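Local structure of CRISPR-associated protein, Cse2 family (Meiothermus ruber, 3WA8) at residues Arg10-Arg21 with Leu44-Ile52. The protein probably serves as the CasB (Cse2-family) subunit of a type I-E CRISPR surveillance complex, binding G-rich crRNA sequence and stabilising the R-loop. Numbering follows the deposited sequence.
Sequences REQAFVRYLRQR and LVEGFLGRI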
loop_
_atom_site.group_PDB
_atom_site.type_symbol
_atom_site.label_atom_id
_atom_site.label_comp_id
_atom_site.label_asym_id
_atom_site.label_seq_id
_atom_site.Cartn_x
_atom_site.Cartn_y
_atom_site.Cartn_z
ATOM N N ARG A 10 -8.428 -5.902 11.147
ATOM C CA ARG A 10 -9.188 -4.701 10.876
ATOM C C ARG A 10 -8.880 -4.104 9.499
ATOM O O ARG A 10 -9.756 -3.530 8.862
ATOM C CB ARG A 10 -8.951 -3.688 11.991
ATOM C CG ARG A 10 -9.725 -2.402 11.870
ATOM C CD ARG A 10 -9.068 -1.349 12.736
ATOM N NE ARG A 10 -9.533 -1.384 14.123
ATOM C CZ ARG A 10 -8.830 -0.933 15.163
ATOM N NH1 ARG A 10 -7.607 -0.434 14.984
ATOM N NH2 ARG A 10 -9.344 -0.998 16.389
ATOM N N GLU A 11 -7.645 -4.239 9.032
ATOM C CA GLU A 11 -7.303 -3.711 7.715
ATOM C C GLU A 11 -7.846 -4.599 6.601
ATOM O O GLU A 11 -8.278 -4.092 5.550
ATOM C CB GLU A 11 -5.802 -3.516 7.544
ATOM C CG GLU A 11 -5.194 -2.544 8.501
ATOM C CD GLU A 11 -4.856 -3.174 9.824
ATOM O OE1 GLU A 11 -4.846 -4.420 9.886
ATOM O OE2 GLU A 11 -4.606 -2.426 10.800
ATOM N N GLN A 12 -7.811 -5.912 6.810
ATOM C CA GLN A 12 -8.513 -6.816 5.915
ATOM C C GLN A 12 -9.981 -6.428 5.870
ATOM O O GLN A 12 -10.524 -6.214 4.810
ATOM C CB GLN A 12 -8.386 -8.281 6.354
ATOM C CG GLN A 12 -7.036 -8.887 6.087
ATOM C CD GLN A 12 -6.943 -10.354 6.453
ATOM O OE1 GLN A 12 -7.670 -10.887 7.326
ATOM N NE2 GLN A 12 -6.032 -11.029 5.778
ATOM N N ALA A 13 -10.618 -6.321 7.024
ATOM C CA ALA A 13 -12.027 -6.008 7.047
ATOM C C ALA A 13 -12.272 -4.729 6.261
ATOM O O ALA A 13 -13.263 -4.609 5.542
ATOM C CB ALA A 13 -12.507 -5.859 8.454
ATOM N N PHE A 14 -11.354 -3.781 6.372
ATOM C CA PHE A 14 -11.568 -2.511 5.752
ATOM C C PHE A 14 -11.592 -2.662 4.236
ATOM O O PHE A 14 -12.498 -2.153 3.551
ATOM C CB PHE A 14 -10.490 -1.530 6.196
ATOM C CG PHE A 14 -10.561 -0.199 5.503
ATOM C CD1 PHE A 14 -11.649 0.661 5.717
ATOM C CD2 PHE A 14 -9.549 0.192 4.624
ATOM C CE1 PHE A 14 -11.722 1.901 5.059
ATOM C CE2 PHE A 14 -9.608 1.416 3.982
ATOM C CZ PHE A 14 -10.698 2.279 4.197
ATOM N N VAL A 15 -10.593 -3.361 3.716
ATOM C CA VAL A 15 -10.458 -3.550 2.286
ATOM C C VAL A 15 -11.633 -4.349 1.721
ATOM O O VAL A 15 -12.226 -3.932 0.745
ATOM C CB VAL A 15 -9.093 -4.192 1.969
ATOM C CG1 VAL A 15 -9.055 -4.776 0.546
ATOM C CG2 VAL A 15 -7.987 -3.143 2.194
ATOM N N ARG A 16 -11.988 -5.463 2.341
ATOM C CA ARG A 16 -13.202 -6.180 1.977
ATOM C C ARG A 16 -14.419 -5.244 1.853
ATOM O O ARG A 16 -15.195 -5.343 0.903
ATOM C CB ARG A 16 -13.470 -7.290 2.997
ATOM C CG ARG A 16 -14.767 -8.101 2.809
ATOM C CD ARG A 16 -14.671 -9.481 3.543
ATOM N NE ARG A 16 -13.263 -9.940 3.569
ATOM C CZ ARG A 16 -12.794 -11.052 4.153
ATOM N NH1 ARG A 16 -13.618 -11.896 4.790
ATOM N NH2 ARG A 16 -11.480 -11.313 4.094
ATOM N N TYR A 17 -14.565 -4.330 2.805
ATOM C CA TYR A 17 -15.716 -3.446 2.887
ATOM C C TYR A 17 -15.716 -2.501 1.700
ATOM O O TYR A 17 -16.756 -2.303 1.064
ATOM C CB TYR A 17 -15.630 -2.716 4.222
ATOM C CG TYR A 17 -16.652 -1.659 4.603
ATOM C CD1 TYR A 17 -17.806 -1.968 5.332
ATOM C CD2 TYR A 17 -16.388 -0.318 4.340
ATOM C CE1 TYR A 17 -18.717 -0.934 5.724
ATOM C CE2 TYR A 17 -17.247 0.701 4.711
ATOM C CZ TYR A 17 -18.411 0.415 5.397
ATOM O OH TYR A 17 -19.219 1.510 5.740
ATOM N N LEU A 18 -14.548 -1.937 1.382
ATOM C CA LEU A 18 -14.421 -1.081 0.214
ATOM C C LEU A 18 -14.807 -1.851 -1.050
ATOM O O LEU A 18 -15.523 -1.315 -1.898
ATOM C CB LEU A 18 -13.011 -0.549 0.046
ATOM C CG LEU A 18 -12.319 0.426 0.991
ATOM C CD1 LEU A 18 -10.835 0.459 0.654
ATOM C CD2 LEU A 18 -12.827 1.802 0.834
ATOM N N ARG A 19 -14.344 -3.099 -1.177
ATOM C CA ARG A 19 -14.659 -3.920 -2.351
ATOM C C ARG A 19 -16.141 -4.204 -2.483
ATOM O O ARG A 19 -16.698 -4.249 -3.588
ATOM C CB ARG A 19 -13.952 -5.261 -2.270
ATOM C CG ARG A 19 -12.474 -5.148 -2.216
ATOM C CD ARG A 19 -11.844 -6.369 -2.763
ATOM N NE ARG A 19 -10.453 -6.080 -3.093
ATOM C CZ ARG A 19 -9.416 -6.647 -2.495
ATOM N NH1 ARG A 19 -9.603 -7.535 -1.539
ATOM N NH2 ARG A 19 -8.201 -6.337 -2.865
ATOM N N GLN A 20 -16.784 -4.431 -1.350
ATOM C CA GLN A 20 -18.138 -4.903 -1.387
ATOM C C GLN A 20 -19.113 -3.763 -1.478
ATOM O O GLN A 20 -20.158 -3.934 -2.049
ATOM C CB GLN A 20 -18.440 -5.760 -0.175
ATOM C CG GLN A 20 -17.644 -7.040 -0.129
ATOM C CD GLN A 20 -18.159 -7.961 0.964
ATOM O OE1 GLN A 20 -19.105 -7.596 1.672
ATOM N NE2 GLN A 20 -17.558 -9.157 1.109
ATOM N N ARG A 21 -18.780 -2.599 -0.931
ATOM C CA ARG A 21 -19.807 -1.574 -0.739
ATOM C C ARG A 21 -19.610 -0.284 -1.509
ATOM O O ARG A 21 -20.561 0.448 -1.675
ATOM C CB ARG A 21 -20.016 -1.245 0.740
ATOM C CG ARG A 21 -20.507 -2.382 1.589
ATOM C CD ARG A 21 -22.024 -2.267 1.929
ATOM N NE ARG A 21 -22.431 -3.322 2.874
ATOM C CZ ARG A 21 -21.907 -3.477 4.098
ATOM N NH1 ARG A 21 -20.970 -2.637 4.543
ATOM N NH2 ARG A 21 -22.310 -4.467 4.882
ATOM N N LEU A 44 -18.761 6.403 3.549
ATOM C CA LEU A 44 -18.266 5.033 3.620
ATOM C C LEU A 44 -17.052 4.832 4.554
ATOM O O LEU A 44 -17.082 4.006 5.491
ATOM C CB LEU A 44 -17.898 4.555 2.216
ATOM C CG LEU A 44 -17.901 3.033 2.069
ATOM C CD1 LEU A 44 -19.271 2.442 2.501
ATOM C CD2 LEU A 44 -17.550 2.629 0.651
ATOM N N VAL A 45 -15.994 5.591 4.292
ATOM C CA VAL A 45 -14.754 5.493 5.058
ATOM C C VAL A 45 -14.955 6.009 6.460
ATOM O O VAL A 45 -14.603 5.322 7.422
ATOM C CB VAL A 45 -13.659 6.291 4.379
ATOM C CG1 VAL A 45 -12.457 6.426 5.285
ATOM C CG2 VAL A 45 -13.313 5.637 3.027
ATOM N N GLU A 46 -15.554 7.200 6.565
ATOM C CA GLU A 46 -15.891 7.814 7.848
ATOM C C GLU A 46 -16.672 6.862 8.751
ATOM O O GLU A 46 -16.413 6.768 9.960
ATOM C CB GLU A 46 -16.712 9.073 7.623
ATOM C CG GLU A 46 -15.948 10.200 6.988
ATOM C CD GLU A 46 -14.810 10.686 7.840
ATOM O OE1 GLU A 46 -14.948 10.645 9.076
ATOM O OE2 GLU A 46 -13.779 11.112 7.281
ATOM N N GLY A 47 -17.637 6.177 8.146
ATOM C CA GLY A 47 -18.399 5.161 8.814
ATOM C C GLY A 47 -17.488 4.130 9.432
ATOM O O GLY A 47 -17.652 3.761 10.606
ATOM N N PHE A 48 -16.516 3.664 8.651
ATOM C CA PHE A 48 -15.673 2.573 9.112
ATOM C C PHE A 48 -14.778 3.073 10.228
ATOM O O PHE A 48 -14.671 2.425 11.273
ATOM C CB PHE A 48 -14.878 1.983 7.961
ATOM C CG PHE A 48 -14.163 0.723 8.304
ATOM C CD1 PHE A 48 -14.743 -0.512 8.044
ATOM C CD2 PHE A 48 -12.897 0.759 8.874
ATOM C CE1 PHE A 48 -14.087 -1.698 8.357
ATOM C CE2 PHE A 48 -12.225 -0.432 9.202
ATOM C CZ PHE A 48 -12.827 -1.659 8.938
ATOM N N LEU A 49 -14.179 4.248 10.032
ATOM C CA LEU A 49 -13.319 4.843 11.065
ATOM C C LEU A 49 -14.103 5.187 12.320
ATOM O O LEU A 49 -13.584 5.088 13.421
ATOM C CB LEU A 49 -12.616 6.097 10.562
ATOM C CG LEU A 49 -11.718 6.024 9.330
ATOM C CD1 LEU A 49 -11.453 7.395 8.789
ATOM C CD2 LEU A 49 -10.425 5.345 9.693
ATOM N N GLY A 50 -15.352 5.597 12.144
ATOM C CA GLY A 50 -16.200 5.970 13.260
ATOM C C GLY A 50 -16.664 4.785 14.085
ATOM O O GLY A 50 -17.330 4.953 15.105
ATOM N N ARG A 51 -16.316 3.582 13.647
ATOM C CA ARG A 51 -16.707 2.388 14.371
ATOM C C ARG A 51 -15.556 1.760 15.156
ATOM O O ARG A 51 -15.691 0.669 15.708
ATOM C CB ARG A 51 -17.396 1.384 13.437
ATOM C CG ARG A 51 -18.893 1.695 13.207
ATOM C CD ARG A 51 -19.623 0.590 12.433
ATOM N NE ARG A 51 -18.992 0.312 11.133
ATOM C CZ ARG A 51 -19.276 0.955 9.998
ATOM N NH1 ARG A 51 -20.192 1.924 9.973
ATOM N NH2 ARG A 51 -18.645 0.628 8.875
ATOM N N ILE A 52 -14.438 2.475 15.244
ATOM C CA ILE A 52 -13.281 2.005 16.025
ATOM C C ILE A 52 -12.577 3.113 16.807
ATOM O O ILE A 52 -12.477 3.029 18.028
ATOM C CB ILE A 52 -12.231 1.237 15.152
ATOM C CG1 ILE A 52 -12.210 1.765 13.711
ATOM C CG2 ILE A 52 -12.502 -0.276 15.200
ATOM C CD1 ILE A 52 -10.888 1.580 13.015
#
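Phe48 of helix 43-49 pushes its ring as a knob into the hole formed by Arg10, Ala13, Phe14 and Tyr17 on helix 10-21. The torsion that sets CG opposite the backbone N (chi1 -170°) extends the flat ring across the gap between the helices. There Phe14 turns an edge to one face of Phe48, ring centroids 5.0 Å apart, while Phe48 in turn offers its own edge to a face of Tyr17, at 5.4 Å between centroids. Aromatic residues suit these places because the slightly positive C-H edge of one ring meets the electron-rich face of the next. Replacing Phe48 by an alanine is likely to empty the hole and deprive Phe14 and Tyr17 of their shared partner. Leu44 packs closely too, CD1 3.5 Å from Tyr17 CE2. Deeper in, branched Val45 fills the inner side, CG2 lying 4.4 Å from both Phe14 CZ and Leu18 CD2.

Toward solvent the contact is looser and more polar. Tyr17, its ring apolar, carries a hydroxyl that donates a weak bond to Leu44 O and accepts another from exposed Arg51 NH2. At the far end, poorly ordered Ile52 rests aliphatic CD1 over the flat guanidinium of exposed Arg10. The whole is a near-antiparallel helix pair (151°) joined by an edge-to-face aromatic cluster, within the all-helical Cse2 fold.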